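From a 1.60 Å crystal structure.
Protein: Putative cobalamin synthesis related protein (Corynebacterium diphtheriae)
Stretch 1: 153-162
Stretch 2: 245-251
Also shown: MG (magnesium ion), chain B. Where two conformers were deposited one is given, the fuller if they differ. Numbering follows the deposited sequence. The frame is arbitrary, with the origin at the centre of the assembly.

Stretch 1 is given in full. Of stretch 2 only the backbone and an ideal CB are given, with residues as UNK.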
# COMPACT_ATOMS: atom_id res chain seq x y z
N GLY A 153 2.67 18.18 7.08
CA GLY A 153 3.08 18.65 8.38
C GLY A 153 1.96 18.80 9.36
O GLY A 153 1.88 19.79 10.13
N ILE A 154 1.06 17.81 9.36
CA ILE A 154 -0.11 17.84 10.20
C ILE A 154 -0.17 16.61 11.12
O ILE A 154 0.51 15.58 10.94
CB ILE A 154 -1.43 17.88 9.38
CG1 ILE A 154 -1.59 16.67 8.49
CG2 ILE A 154 -1.52 19.18 8.55
CD1 ILE A 154 -2.96 16.58 7.79
N LEU A 155 -0.99 16.75 12.16
CA LEU A 155 -1.35 15.63 13.02
C LEU A 155 -2.54 14.90 12.41
O LEU A 155 -3.42 15.50 11.75
CB LEU A 155 -1.67 16.13 14.43
CG LEU A 155 -0.49 16.88 15.10
CD1 LEU A 155 -0.87 17.65 16.38
CD2 LEU A 155 0.67 15.92 15.32
N ILE A 156 -2.59 13.59 12.63
CA ILE A 156 -3.69 12.76 12.12
C ILE A 156 -4.94 12.88 12.97
O ILE A 156 -6.03 12.45 12.57
CB ILE A 156 -3.24 11.25 11.96
CG1 ILE A 156 -4.12 10.53 10.95
CG2 ILE A 156 -3.22 10.52 13.29
CD1 ILE A 156 -3.76 9.02 10.73
N ASN A 157 -4.80 13.46 14.16
CA ASN A 157 -5.93 13.65 15.07
C ASN A 157 -5.83 14.99 15.78
O ASN A 157 -4.73 15.49 16.03
CB ASN A 157 -5.94 12.54 16.14
CG ASN A 157 -4.64 12.47 16.95
OD1 ASN A 157 -3.67 11.87 16.49
ND2 ASN A 157 -4.61 13.10 18.14
N ARG A 158 -6.97 15.55 16.17
CA ARG A 158 -6.98 16.60 17.22
C ARG A 158 -6.92 15.91 18.59
O ARG A 158 -7.08 14.68 18.69
CB ARG A 158 -8.24 17.46 17.08
CG ARG A 158 -8.20 18.23 15.79
CD ARG A 158 -9.47 19.01 15.55
NE ARG A 158 -10.54 18.15 15.05
CZ ARG A 158 -11.65 18.60 14.47
NH1 ARG A 158 -11.89 19.90 14.43
NH2 ARG A 158 -12.58 17.75 13.98
N ILE A 159 -6.70 16.69 19.64
CA ILE A 159 -6.54 16.14 20.98
C ILE A 159 -7.71 15.25 21.39
O ILE A 159 -8.88 15.63 21.32
CB ILE A 159 -6.27 17.22 22.07
CG1 ILE A 159 -4.95 17.94 21.76
CG2 ILE A 159 -6.20 16.53 23.43
CD1 ILE A 159 -4.70 19.28 22.52
N GLY A 160 -7.36 14.00 21.73
CA GLY A 160 -8.30 12.98 22.15
C GLY A 160 -9.22 12.41 21.09
O GLY A 160 -10.12 11.63 21.44
N GLU A 161 -9.03 12.81 19.84
CA GLU A 161 -10.01 12.54 18.76
C GLU A 161 -9.76 11.19 18.10
O GLU A 161 -8.60 10.82 17.82
CB GLU A 161 -9.86 13.60 17.66
CG GLU A 161 -10.98 13.61 16.64
CD GLU A 161 -10.91 14.79 15.66
OE1 GLU A 161 -9.79 15.27 15.31
OE2 GLU A 161 -12.02 15.23 15.25
N ALA A 162 -10.84 10.48 17.74
CA ALA A 162 -10.72 9.26 16.98
C ALA A 162 -10.27 9.50 15.56
O ALA A 162 -10.47 10.60 15.04
CB ALA A 162 -12.11 8.50 16.96
N UNK A 245 -6.36 10.96 1.24
CA UNK A 245 -6.73 12.27 1.75
C UNK A 245 -7.29 12.14 3.17
O UNK A 245 -7.76 11.09 3.56
CB UNK A 245 -7.75 12.94 0.83
N UNK A 246 -7.27 13.26 3.88
CA UNK A 246 -7.78 13.34 5.25
C UNK A 246 -8.83 14.45 5.24
O UNK A 246 -8.56 15.53 4.72
CB UNK A 246 -6.67 13.61 6.27
N UNK A 247 -10.02 14.15 5.72
CA UNK A 247 -11.13 15.13 5.87
C UNK A 247 -11.28 15.38 7.35
O UNK A 247 -11.26 14.47 8.18
CB UNK A 247 -12.44 14.63 5.26
N UNK A 248 -11.42 16.64 7.69
CA UNK A 248 -11.60 17.07 9.07
C UNK A 248 -12.65 18.15 9.11
O UNK A 248 -12.57 19.12 8.36
CB UNK A 248 -10.29 17.57 9.68
N UNK A 249 -13.56 18.01 10.05
CA UNK A 249 -14.64 19.00 10.24
C UNK A 249 -14.10 20.09 11.16
O UNK A 249 -13.99 19.90 12.37
CB UNK A 249 -15.90 18.36 10.82
N UNK A 250 -13.81 21.24 10.57
CA UNK A 250 -13.25 22.39 11.30
C UNK A 250 -14.36 23.39 11.61
O UNK A 250 -14.41 24.46 11.10
CB UNK A 250 -12.14 23.06 10.49
N UNK A 251 -15.30 22.95 12.43
CA UNK A 251 -16.40 23.78 12.85
C UNK A 251 -16.20 24.42 14.23
O UNK A 251 -15.08 24.44 14.80
OXT UNK A 251 -17.18 24.92 14.80
CB UNK A 251 -17.68 22.95 12.85
MG MG B . -13.25 26.03 9.89

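Stretch 2 runs as an extended strand from 245 to 249, so CA-to-CB directions alternate and only some positions can meet stretch 1.

Position 245 has nothing of stretch 1 within 5.5 Å of its ideal CB, so the visible atoms hardly restrict the choice. The residue is Y245; its hydroxyl is hydrogen-bonded elsewhere in the structure.

Position 246 points toward stretch 1. Its ideal CB is 5.0 Å from I154 CD1, and the side chain of I156 lies a little further off, on the same outward side. Two aliphatic chains ask for an apolar partner; leucine, isoleucine, valine or methionine would all suit. The residue is L246, with chi1 and chi2 both t. Its CD1 lies 3.9 Å from I156 CG1 and 4.5 Å from I154 CD1.

Position 247 is out of reach again, and stretch 1 sets no demand. The residue is L247.

Position 248 points toward stretch 1. Its ideal CB is 4.9 Å from R158 NH2, but further out lie the carbonyls of L155 and I156 and the carboxylate of E161. Acceptors at that distance suit a long donor, lysine or arginine. R158 is also near, but it is paired with E161 in a salt bridge (R158 NH2 to E161 OE2, 2.9 Å), so a second positive charge is tolerable. The residue is R248. R248 NH2 donates to L155 O at 2.9 Å, nearly straight at 168°. R248 NH1 adds a weak bond to L155 O at 3.4 Å, and also a weak one to a water that accepts from L155 N. R158 NE comes 4.3 Å from R248 NE. E161 OE1, 4.2 Å from R248 NE, offers opposite charge there, but no N-H points at it. R248 CG lies over one face of the R158 guanidinium.

Position 249 points sideways, its ideal CB 4.6 Å from R158 NH2. An acid could answer that charge, but many residues would fit, because the carbonyl O of 249 already takes two bonds, from R158 NH1 at 2.9 Å and R158 NH2 at 3.0 Å. The residue is E249. Its end leads away, and both carboxylate oxygens are hydrogen-bonded elsewhere in the structure.

Position 250 also points sideways, with R158 NH1 5.1 Å from the ideal CB. An aliphatic chain such as leucine or methionine could lean against the R158 guanidinium, and other types would fit too. The residue is L250, whose CD2 reaches 3.7 Å from R158 NH1. Its backbone binds magnesium, L250 O to MG 2.3 Å.

Position 251 ends the chain and is little constrained by stretch 1. The residue is D251; its side-chain oxygens are hydrogen-bonded elsewhere.

Stretch 2 (245-251) YLLRELD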
# COMPACT_ATOMS: atom_id res chain seq x y z
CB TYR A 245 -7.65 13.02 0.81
CG TYR A 245 -8.94 12.31 0.39
CD1 TYR A 245 -10.15 12.59 1.03
CD2 TYR A 245 -8.98 11.45 -0.71
CE1 TYR A 245 -11.36 11.98 0.64
CE2 TYR A 245 -10.17 10.86 -1.10
CZ TYR A 245 -11.37 11.14 -0.43
OH TYR A 245 -12.58 10.57 -0.89
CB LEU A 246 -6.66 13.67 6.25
CG LEU A 246 -7.06 13.58 7.72
CD1 LEU A 246 -5.77 13.21 8.58
CD2 LEU A 246 -7.74 14.82 8.20
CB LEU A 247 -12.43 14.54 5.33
CG LEU A 247 -12.47 14.19 3.84
CD1 LEU A 247 -13.89 13.60 3.45
CD2 LEU A 247 -12.12 15.34 3.00
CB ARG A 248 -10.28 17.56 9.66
CG ARG A 248 -10.32 17.89 11.13
CD ARG A 248 -8.93 18.08 11.72
NE ARG A 248 -8.19 16.81 11.77
CZ ARG A 248 -6.86 16.66 11.81
NH1 ARG A 248 -6.03 17.72 11.86
NH2 ARG A 248 -6.34 15.45 11.80
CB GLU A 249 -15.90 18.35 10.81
CG GLU A 249 -17.11 19.18 10.61
CD GLU A 249 -17.57 19.18 9.14
OE1 GLU A 249 -16.91 18.58 8.26
OE2 GLU A 249 -18.63 19.75 8.90
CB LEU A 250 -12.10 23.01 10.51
CG LEU A 250 -10.84 22.18 10.26
CD1 LEU A 250 -9.83 22.97 9.45
CD2 LEU A 250 -10.27 21.60 11.55
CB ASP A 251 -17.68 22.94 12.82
CG ASP A 251 -17.68 21.79 13.82
OD1 ASP A 251 -16.70 21.55 14.56
OD2 ASP A 251 -18.69 21.08 13.84
O HOH W 1 -3.30 18.86 12.50
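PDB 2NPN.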